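Local coordinates for putative cell adhesion protein (Bacteroides thetaiotaomicron, PDB 4DGU), which is a fimbrillin-like putative cell adhesion protein that probably contributes to a distinct type of pilus on the surface of this gut bacterium, at the interface of chains A and B and the interface of chains A and C. Coordinates in Å, arbitrary orientation; residue numbers count along the deposited sequence, not the author numbering. Chains: chain A/B/C, putative cell adhesion protein.

Contacts 1 and 2 belong to the two-fold interface of chains A and B, their C-alpha centres about 27 Å apart; contact 3, between chains A and C, lies about 13 Å from contact 2 and 22 Å from contact 1. A:Arg28 serves contacts 2 and 3, so one loop residue touches both partners. Strand 237-242 gives its middle to contact 1 and, from the other copy, its last residue to contact 2. B:Ser227 pairs with the inserted strand in contact 1 and its copy A:Ser227 touches chain C in contact 3, so both interfaces adjoin on strand 225-230. Coordinates alone do not show whether the tetramer is physiological.

Contact 1: the interface of chains A and B. Residues chain A 239-241; chain B 214-216, 218, 227, 229.
A:Asp240 reaches from its strand into chain B and is held there by both its backbone and its carboxylate. Its N donates to B:Ser227 O at 3.2 Å, and its O accepts from B:Ser227 N at 2.8 Å, the paired bonds of an antiparallel bridge. On the other side of the strand, B:Val215 N gives a hydrogen bond to A:Ile239 O at 3.2 Å, where A:Ile239 runs parallel to B:Ala214. The side chain of A:Asp240 has CG between its own N and carbonyl carbon (chi1 71°), which brings the carboxylate to B:Ser227 and B:Arg229. OD1 takes a short hydrogen bond, 2.5 Å, from the hydroxyl OG of B:Ser227. It also accepts from B:Arg229 NE at 2.8 Å through its syn lone pair; this salt bridge meets the guanidinium at its edge, in plane, with carboxylate and guanidinium planes 84° apart. Two donors thus grip one oxygen and should limit the carboxylate's rotation. B:Glu216 OE2 lies 4.6 Å from A:Asp240 OD2, a like-charge approach that B:Arg229 may partly offset. A water joins B:Glu216 OE2 to A:Gly241 O, at 3.0 Å from each atom. B:Leu218 CD1 packs against A:Asp240 CA at 4.0 Å. In the fold, strand 237-242 of chain A lies between strands 209-214 and 225-230 of chain B, extending across the chain boundary, and the two-fold repeats this strand exchange with the chains reversed.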
ATOM      1  N   ILE A 239     -15.092  -0.349  -5.734  1.00 39.74           N
ATOM      2  CA  ILE A 239     -15.252  -1.116  -4.505  1.00 39.91           C
ATOM      3  C   ILE A 239     -13.859  -1.124  -3.869  1.00 43.07           C
ATOM      4  O   ILE A 239     -12.867  -1.392  -4.540  1.00 39.94           O
ATOM      5  CB  ILE A 239     -15.825  -2.548  -4.736  1.00 43.55           C
ATOM      6  CG1 ILE A 239     -17.298  -2.498  -5.096  1.00 44.62           C
ATOM      7  CG2 ILE A 239     -15.593  -3.448  -3.505  1.00 44.29           C
ATOM      8  CD1 ILE A 239     -17.663  -3.465  -6.120  1.00 54.50           C
ATOM      9  N   ASP A 240     -13.782  -0.745  -2.612  1.00 42.60           N
ATOM     10  CA  ASP A 240     -12.563  -0.773  -1.795  1.00 41.51           C
ATOM     11  C   ASP A 240     -13.046  -1.043  -0.367  1.00 42.90           C
ATOM     12  O   ASP A 240     -14.239  -1.237  -0.140  1.00 43.66           O
ATOM     13  CB  ASP A 240     -11.693   0.520  -1.978  1.00 43.66           C
ATOM     14  CG  ASP A 240     -12.176   1.844  -1.407  1.00 55.05           C
ATOM     15  OD1 ASP A 240     -13.336   1.914  -0.978  1.00 57.53           O
ATOM     16  OD2 ASP A 240     -11.405   2.836  -1.460  1.00 65.46           O
ATOM     17  N   GLY A 241     -12.154  -1.088   0.588  1.00 39.34           N
ATOM     18  CA  GLY A 241     -12.588  -1.358   1.949  1.00 39.26           C
ATOM     19  C   GLY A 241     -11.460  -1.453   2.934  1.00 42.25           C
ATOM     20  O   GLY A 241     -10.315  -1.195   2.569  1.00 42.47           O
TER
ATOM     21  N   ALA B 214     -13.434  -3.889  -7.783  1.00 45.89           N
ATOM     22  CA  ALA B 214     -12.477  -3.657  -6.706  1.00 45.52           C
ATOM     23  C   ALA B 214     -11.208  -3.101  -7.309  1.00 51.14           C
ATOM     24  O   ALA B 214     -10.795  -3.525  -8.394  1.00 50.80           O
ATOM     25  CB  ALA B 214     -12.198  -4.947  -5.930  1.00 45.63           C
ATOM     26  N   VAL B 215     -10.627  -2.118  -6.640  1.00 48.99           N
ATOM     27  CA  VAL B 215      -9.394  -1.489  -7.095  1.00 50.13           C
ATOM     28  C   VAL B 215      -8.197  -2.253  -6.555  1.00 57.11           C
ATOM     29  O   VAL B 215      -7.157  -2.284  -7.204  1.00 59.89           O
ATOM     30  CB  VAL B 215      -9.314   0.014  -6.725  1.00 53.27           C
ATOM     31  CG1 VAL B 215     -10.237   0.836  -7.610  1.00 53.91           C
ATOM     32  CG2 VAL B 215      -9.591   0.269  -5.234  1.00 51.81           C
ATOM     33  N   GLU B 216      -8.353  -2.872  -5.382  1.00 51.87           N
ATOM     34  CA  GLU B 216      -7.312  -3.610  -4.674  1.00 50.42           C
ATOM     35  C   GLU B 216      -7.828  -4.973  -4.169  1.00 51.36           C
ATOM     36  O   GLU B 216      -9.037  -5.194  -4.098  1.00 49.13           O
ATOM     37  CB  GLU B 216      -6.818  -2.748  -3.487  1.00 51.21           C
ATOM     38  CG  GLU B 216      -7.952  -2.368  -2.522  1.00 67.54           C
ATOM     39  CD  GLU B 216      -7.816  -1.197  -1.563  1.00 94.03           C
ATOM     40  OE1 GLU B 216      -6.740  -0.554  -1.508  1.00102.75           O
ATOM     41  OE2 GLU B 216      -8.804  -0.945  -0.838  1.00 79.08           O
ATOM     42  N   LEU B 218      -8.843  -7.630  -1.510  1.00 39.60           N
ATOM     43  CA  LEU B 218      -9.492  -7.509  -0.204  1.00 37.92           C
ATOM     44  C   LEU B 218      -9.799  -8.885   0.309  1.00 38.77           C
ATOM     45  O   LEU B 218     -10.745  -9.515  -0.166  1.00 38.42           O
ATOM     46  CB  LEU B 218     -10.800  -6.676  -0.283  1.00 37.74           C
ATOM     47  CG  LEU B 218     -10.709  -5.225  -0.742  1.00 41.43           C
ATOM     48  CD1 LEU B 218     -12.039  -4.747  -1.359  1.00 41.12           C
ATOM     49  CD2 LEU B 218     -10.241  -4.323   0.367  1.00 43.54           C
ATOM     50  N   SER B 227     -16.712  -0.669   1.043  1.00 39.53           N
ATOM     51  CA  SER B 227     -17.350   0.565   0.608  1.00 41.25           C
ATOM     52  C   SER B 227     -17.523   0.571  -0.902  1.00 46.63           C
ATOM     53  O   SER B 227     -16.665   0.099  -1.643  1.00 48.12           O
ATOM     54  CB  SER B 227     -16.598   1.804   1.078  1.00 45.27           C
ATOM     55  OG  SER B 227     -15.273   1.848   0.583  1.00 54.51           O
ATOM     56  N   ARG B 229     -18.168   3.156  -3.786  1.00 41.03           N
ATOM     57  CA  ARG B 229     -18.021   4.582  -4.007  1.00 40.74           C
ATOM     58  C   ARG B 229     -18.431   4.924  -5.392  1.00 46.83           C
ATOM     59  O   ARG B 229     -17.752   4.579  -6.359  1.00 46.64           O
ATOM     60  CB  ARG B 229     -16.574   4.999  -3.729  1.00 40.85           C
ATOM     61  CG  ARG B 229     -16.176   4.728  -2.292  1.00 41.15           C
ATOM     62  CD  ARG B 229     -14.692   4.834  -2.086  1.00 40.01           C
ATOM     63  NE  ARG B 229     -14.334   4.512  -0.700  1.00 48.26           N
ATOM     64  CZ  ARG B 229     -14.353   5.377   0.313  1.00 57.59           C
ATOM     65  NH1 ARG B 229     -14.728   6.638   0.117  1.00 42.53           N
ATOM     66  NH2 ARG B 229     -14.030   4.983   1.534  1.00 49.14           N
TER
HETATM   67  O   HOH W   1      -9.059   1.192   1.193  1.00 55.76           O

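Contact 2: the interface of chains A and B. Residues chain A 23-24, 27-29, 222-223; chain B 242, 244-246.
A:Ser23 OG is shared by two oxygens: it donates to the backbone carbonyl B:Leu245 O at 2.6 Å and pairs with A:Thr27 OG1 at 2.8 Å within its own chain. The hydroxyl stands anti to its backbone N (chi1 -176°) and approaches the carbonyl from above its plane, 59° out of it, away from the lone-pair directions. Here the C-terminal tail of one fimbrillin-like subunit runs against loops of the other. B:Pro244 is the tail residue with the most hidden surface, 52 Å², and its ring lies between two loops. From one side the carbonyl A:Gly223 O meets its CG at 3.2 Å; elsewhere on the ring, CB packs against A:Arg28 O at 3.4 Å and, more loosely, against the methyl CG2 of A:Thr29. At B:Tyr246, A:Gly223 CA lies over the rim of one ring face, 3.5 Å from CE2, while A:Ala222 CB meets the edge in the ring plane. An alanine in place of B:Tyr246 would probably open a gap beside A:Gly223 and leave A:Ala222 CB without its aromatic neighbour. Before the tail, at the end of strand 237-242, B:Asn242 sets its amide ND2 beside A:Arg28 CB at 3.4 Å; its nearer approach to CG is doubtful.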
ATOM      1  N   SER A  23      18.382  -0.210  -8.887  1.00 44.46           N
ATOM      2  CA  SER A  23      17.517  -0.069  -7.736  1.00 41.92           C
ATOM      3  C   SER A  23      17.586  -1.432  -7.060  1.00 43.36           C
ATOM      4  O   SER A  23      18.423  -2.272  -7.437  1.00 41.62           O
ATOM      5  CB  SER A  23      16.111   0.351  -8.161  1.00 42.87           C
ATOM      6  OG  SER A  23      15.276   0.579  -7.036  1.00 44.46           O
ATOM      7  N   ASP A  24      16.731  -1.656  -6.065  1.00 40.17           N
ATOM      8  CA  ASP A  24      16.607  -2.930  -5.372  1.00 39.32           C
ATOM      9  C   ASP A  24      16.294  -4.063  -6.395  1.00 43.18           C
ATOM     10  O   ASP A  24      15.559  -3.807  -7.350  1.00 44.32           O
ATOM     11  CB  ASP A  24      15.499  -2.824  -4.298  1.00 39.37           C
ATOM     12  CG  ASP A  24      15.252  -4.108  -3.539  1.00 45.61           C
ATOM     13  OD1 ASP A  24      15.954  -4.348  -2.547  1.00 49.08           O
ATOM     14  OD2 ASP A  24      14.477  -4.946  -4.029  1.00 51.34           O
ATOM     15  N   THR A  27      12.614  -4.255  -7.370  1.00 41.00           N
ATOM     16  CA  THR A  27      11.829  -3.105  -7.832  1.00 40.97           C
ATOM     17  C   THR A  27      11.948  -2.787  -9.344  1.00 42.27           C
ATOM     18  O   THR A  27      13.017  -2.768  -9.940  1.00 43.02           O
ATOM     19  CB  THR A  27      12.088  -1.836  -6.983  1.00 45.74           C
ATOM     20  OG1 THR A  27      13.140  -1.082  -7.536  1.00 54.19           O
ATOM     21  CG2 THR A  27      12.374  -2.139  -5.545  1.00 37.00           C
ATOM     22  N   ARG A  28      10.795  -2.539  -9.926  1.00 37.87           N
ATOM     23  CA  ARG A  28      10.635  -2.093 -11.291  1.00 37.92           C
ATOM     24  C   ARG A  28      11.065  -0.614 -11.377  1.00 41.94           C
ATOM     25  O   ARG A  28      10.673   0.190 -10.537  1.00 41.44           O
ATOM     26  CB  ARG A  28       9.158  -2.265 -11.701  1.00 37.40           C
ATOM     27  CG  ARG A  28       8.730  -1.594 -13.014  1.00 37.93           C
ATOM     28  CD  ARG A  28       9.255  -2.319 -14.227  1.00 38.29           C
ATOM     29  NE  ARG A  28       8.458  -3.506 -14.515  1.00 46.61           N
ATOM     30  CZ  ARG A  28       8.963  -4.703 -14.783  1.00 56.58           C
ATOM     31  NH1 ARG A  28      10.274  -4.895 -14.768  1.00 44.40           N
ATOM     32  NH2 ARG A  28       8.159  -5.726 -15.038  1.00 43.95           N
ATOM     33  N   THR A  29      11.924  -0.296 -12.340  1.00 38.32           N
ATOM     34  CA  THR A  29      12.354   1.053 -12.698  1.00 38.50           C
ATOM     35  C   THR A  29      11.927   1.232 -14.124  1.00 42.08           C
ATOM     36  O   THR A  29      11.730   0.220 -14.825  1.00 42.56           O
ATOM     37  CB  THR A  29      13.882   1.286 -12.525  1.00 45.12           C
ATOM     38  OG1 THR A  29      14.608   0.433 -13.406  1.00 43.04           O
ATOM     39  CG2 THR A  29      14.346   1.105 -11.119  1.00 42.72           C
ATOM     40  N   ALA A 222      12.379  10.111  -9.844  1.00 39.69           N
ATOM     41  CA  ALA A 222      13.218   9.519 -10.876  1.00 37.84           C
ATOM     42  C   ALA A 222      13.092   7.991 -10.807  1.00 39.23           C
ATOM     43  O   ALA A 222      13.057   7.411  -9.705  1.00 35.84           O
ATOM     44  CB  ALA A 222      14.662   9.946 -10.681  1.00 37.83           C
ATOM     45  N   GLY A 223      12.968   7.381 -11.983  1.00 35.86           N
ATOM     46  CA  GLY A 223      12.826   5.935 -12.123  1.00 34.70           C
ATOM     47  C   GLY A 223      11.387   5.463 -12.150  1.00 36.89           C
ATOM     48  O   GLY A 223      11.155   4.281 -12.397  1.00 37.24           O
TER
ATOM     49  N   ASN B 242       4.468   3.320 -10.172  1.00 39.98           N
ATOM     50  CA  ASN B 242       5.364   2.825  -9.120  1.00 40.07           C
ATOM     51  C   ASN B 242       6.349   3.920  -8.782  1.00 45.11           C
ATOM     52  O   ASN B 242       6.626   4.803  -9.594  1.00 47.28           O
ATOM     53  CB  ASN B 242       6.087   1.469  -9.447  1.00 41.48           C
ATOM     54  CG  ASN B 242       6.819   1.432 -10.754  1.00 67.52           C
ATOM     55  OD1 ASN B 242       7.414   2.414 -11.194  1.00 60.05           O
ATOM     56  ND2 ASN B 242       6.870   0.268 -11.365  1.00 73.91           N
ATOM     57  N   PRO B 244       9.956   3.737  -7.492  1.00 40.81           N
ATOM     58  CA  PRO B 244      11.173   3.069  -7.023  1.00 41.03           C
ATOM     59  C   PRO B 244      12.171   4.034  -6.381  1.00 45.78           C
ATOM     60  O   PRO B 244      12.043   5.260  -6.469  1.00 45.52           O
ATOM     61  CB  PRO B 244      11.764   2.507  -8.313  1.00 43.69           C
ATOM     62  CG  PRO B 244      11.414   3.511  -9.304  1.00 48.42           C
ATOM     63  CD  PRO B 244      10.024   3.983  -8.947  1.00 43.07           C
ATOM     64  N   LEU B 245      13.278   3.476  -5.911  1.00 43.31           N
ATOM     65  CA  LEU B 245      14.356   4.259  -5.347  1.00 43.04           C
ATOM     66  C   LEU B 245      15.673   3.791  -5.917  1.00 46.55           C
ATOM     67  O   LEU B 245      16.092   2.682  -5.647  1.00 48.88           O
ATOM     68  CB  LEU B 245      14.313   4.101  -3.812  1.00 43.92           C
ATOM     69  CG  LEU B 245      15.318   4.932  -2.998  1.00 51.64           C
ATOM     70  CD1 LEU B 245      15.041   6.451  -3.153  1.00 51.35           C
ATOM     71  CD2 LEU B 245      15.302   4.508  -1.523  1.00 51.34           C
ATOM     72  N   TYR B 246      16.347   4.620  -6.707  1.00 43.64           N
ATOM     73  CA  TYR B 246      17.654   4.262  -7.211  1.00 43.27           C
ATOM     74  C   TYR B 246      18.650   4.172  -6.047  1.00 50.16           C
ATOM     75  O   TYR B 246      18.464   4.840  -5.020  1.00 47.75           O
ATOM     76  CB  TYR B 246      18.137   5.280  -8.229  1.00 43.72           C
ATOM     77  CG  TYR B 246      17.448   5.261  -9.576  1.00 43.33           C
ATOM     78  CD1 TYR B 246      17.691   4.232 -10.489  1.00 45.25           C
ATOM     79  CD2 TYR B 246      16.691   6.351 -10.010  1.00 41.42           C
ATOM     80  CE1 TYR B 246      17.158   4.268 -11.778  1.00 43.99           C
ATOM     81  CE2 TYR B 246      16.166   6.400 -11.300  1.00 41.17           C
ATOM     82  CZ  TYR B 246      16.387   5.348 -12.177  1.00 44.80           C
ATOM     83  OH  TYR B 246      15.856   5.371 -13.447  1.00 38.07           O
TER

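Contact 3: the interface of chains A and C. Residues chain A 28, 33, 133, 135, 139, 227; chain C 25-26.
C:Pro25 pushes its ring into a groove of chain A, hiding 107 Å² of its surface, with successive ring carbons meeting different walls. CB touches A:Ile133 CD1 at 3.8 Å; CG meets A:Leu135 CD1 at the same 3.8 Å, the leucine branch and the ring lying antiparallel, side by side. CD lies 3.6 Å from the carboxylate carbon CG of A:Asp139, a residue that binds zinc in a structure of this protein but carries no metal in this chain of the model. The carbonyl of the proline is also held: A:Arg28, bent at chi2 (73°) and chi3, turns NE to donate to C:Pro25 O at 2.8 Å, a bent bond (133° at H) whose donor stands 62° above the carbonyl plane. A:Leu33 CD1 touches the same C:Pro25 O at 3.6 Å. Next along the chain, C:Leu26 CD1 packs on the hydroxyl A:Ser227 OG at 3.3 Å. Farther out, A:Leu33 CD2 sits 4.2 Å over one guanidinium face of A:Arg28, near its rim, and so backs the donor. A:Ile133 and A:Leu135 project from strand 130-135, and A:Ser227 from strand 225-230, so sheet residues shape the groove. The site docks a loop of one subunit on the sheet of another, and the two-fold repeats it; it may help hold the tetramer together, or reflect crystal packing.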
ATOM      1  N   ARG A  28      10.795  -2.539  -9.926  1.00 37.87           N
ATOM      2  CA  ARG A  28      10.635  -2.093 -11.291  1.00 37.92           C
ATOM      3  C   ARG A  28      11.065  -0.614 -11.377  1.00 41.94           C
ATOM      4  O   ARG A  28      10.673   0.190 -10.537  1.00 41.44           O
ATOM      5  CB  ARG A  28       9.158  -2.265 -11.701  1.00 37.40           C
ATOM      6  CG  ARG A  28       8.730  -1.594 -13.014  1.00 37.93           C
ATOM      7  CD  ARG A  28       9.255  -2.319 -14.227  1.00 38.29           C
ATOM      8  NE  ARG A  28       8.458  -3.506 -14.515  1.00 46.61           N
ATOM      9  CZ  ARG A  28       8.963  -4.703 -14.783  1.00 56.58           C
ATOM     10  NH1 ARG A  28      10.274  -4.895 -14.768  1.00 44.40           N
ATOM     11  NH2 ARG A  28       8.159  -5.726 -15.038  1.00 43.95           N
ATOM     12  N   LEU A  33      11.719  -1.128 -18.769  1.00 42.27           N
ATOM     13  CA  LEU A  33      10.810  -1.004 -19.900  1.00 41.92           C
ATOM     14  C   LEU A  33      11.462  -0.236 -20.998  1.00 45.34           C
ATOM     15  O   LEU A  33      11.276  -0.573 -22.172  1.00 44.77           O
ATOM     16  CB  LEU A  33       9.506  -0.282 -19.471  1.00 41.50           C
ATOM     17  CG  LEU A  33       8.754  -0.853 -18.256  1.00 46.56           C
ATOM     18  CD1 LEU A  33       7.701   0.107 -17.752  1.00 45.60           C
ATOM     19  CD2 LEU A  33       8.209  -2.283 -18.517  1.00 47.70           C
ATOM     20  N   ILE A 133       2.733   5.315 -20.006  1.00 46.01           N
ATOM     21  CA  ILE A 133       2.327   4.276 -20.956  1.00 46.60           C
ATOM     22  C   ILE A 133       0.821   4.090 -20.914  1.00 48.48           C
ATOM     23  O   ILE A 133       0.231   4.079 -19.836  1.00 47.46           O
ATOM     24  CB  ILE A 133       3.079   2.927 -20.777  1.00 49.60           C
ATOM     25  CG1 ILE A 133       2.853   2.295 -19.385  1.00 49.59           C
ATOM     26  CG2 ILE A 133       4.579   3.105 -21.074  1.00 51.79           C
ATOM     27  CD1 ILE A 133       3.334   0.878 -19.278  1.00 61.82           C
ATOM     28  N   LEU A 135      -2.201   1.579 -21.598  1.00 45.87           N
ATOM     29  CA  LEU A 135      -2.467   0.145 -21.692  1.00 46.12           C
ATOM     30  C   LEU A 135      -3.950  -0.136 -21.778  1.00 52.16           C
ATOM     31  O   LEU A 135      -4.773   0.625 -21.249  1.00 52.50           O
ATOM     32  CB  LEU A 135      -1.855  -0.612 -20.480  1.00 44.14           C
ATOM     33  CG  LEU A 135      -0.415  -0.271 -20.102  1.00 47.10           C
ATOM     34  CD1 LEU A 135      -0.129  -0.652 -18.672  1.00 46.33           C
ATOM     35  CD2 LEU A 135       0.572  -0.882 -21.065  1.00 46.08           C
ATOM     36  N   ASP A 139      -3.217  -5.020 -19.775  1.00 57.39           N
ATOM     37  CA  ASP A 139      -1.828  -4.530 -19.655  1.00 56.94           C
ATOM     38  C   ASP A 139      -1.078  -4.524 -20.995  1.00 59.34           C
ATOM     39  O   ASP A 139       0.145  -4.333 -21.012  1.00 57.65           O
ATOM     40  CB  ASP A 139      -0.988  -5.325 -18.611  1.00 59.14           C
ATOM     41  CG  ASP A 139      -1.191  -4.934 -17.158  1.00 72.86           C
ATOM     42  OD1 ASP A 139      -1.694  -3.809 -16.909  1.00 72.32           O
ATOM     43  OD2 ASP A 139      -0.821  -5.747 -16.264  1.00 81.01           O
ATOM     44  N   SER A 227       1.149   4.499 -15.495  1.00 43.89           N
ATOM     45  CA  SER A 227       0.347   3.749 -16.450  1.00 44.49           C
ATOM     46  C   SER A 227      -1.084   4.244 -16.474  1.00 48.01           C
ATOM     47  O   SER A 227      -1.667   4.574 -15.440  1.00 46.57           O
ATOM     48  CB  SER A 227       0.394   2.251 -16.184  1.00 47.45           C
ATOM     49  OG  SER A 227      -0.125   1.924 -14.911  1.00 62.22           O
TER
ATOM     50  N   PRO C  25       3.644  -4.421 -16.077  1.00 50.99           N
ATOM     51  CA  PRO C  25       4.535  -3.287 -16.399  1.00 50.01           C
ATOM     52  C   PRO C  25       5.094  -2.571 -15.176  1.00 50.76           C
ATOM     53  O   PRO C  25       6.181  -2.018 -15.254  1.00 52.39           O
ATOM     54  CB  PRO C  25       3.627  -2.338 -17.192  1.00 52.89           C
ATOM     55  CG  PRO C  25       2.555  -3.208 -17.738  1.00 58.09           C
ATOM     56  CD  PRO C  25       2.297  -4.220 -16.656  1.00 52.80           C
ATOM     57  N   LEU C  26       4.356  -2.566 -14.068  1.00 43.71           N
ATOM     58  CA  LEU C  26       4.763  -1.866 -12.864  1.00 42.62           C
ATOM     59  C   LEU C  26       5.389  -2.737 -11.769  1.00 46.09           C
ATOM     60  O   LEU C  26       5.885  -2.178 -10.785  1.00 46.21           O
ATOM     61  CB  LEU C  26       3.560  -1.106 -12.272  1.00 41.59           C
ATOM     62  CG  LEU C  26       2.878  -0.095 -13.202  1.00 44.91           C
ATOM     63  CD1 LEU C  26       1.695   0.521 -12.512  1.00 45.47           C
ATOM     64  CD2 LEU C  26       3.850   0.964 -13.729  1.00 41.14           C
TER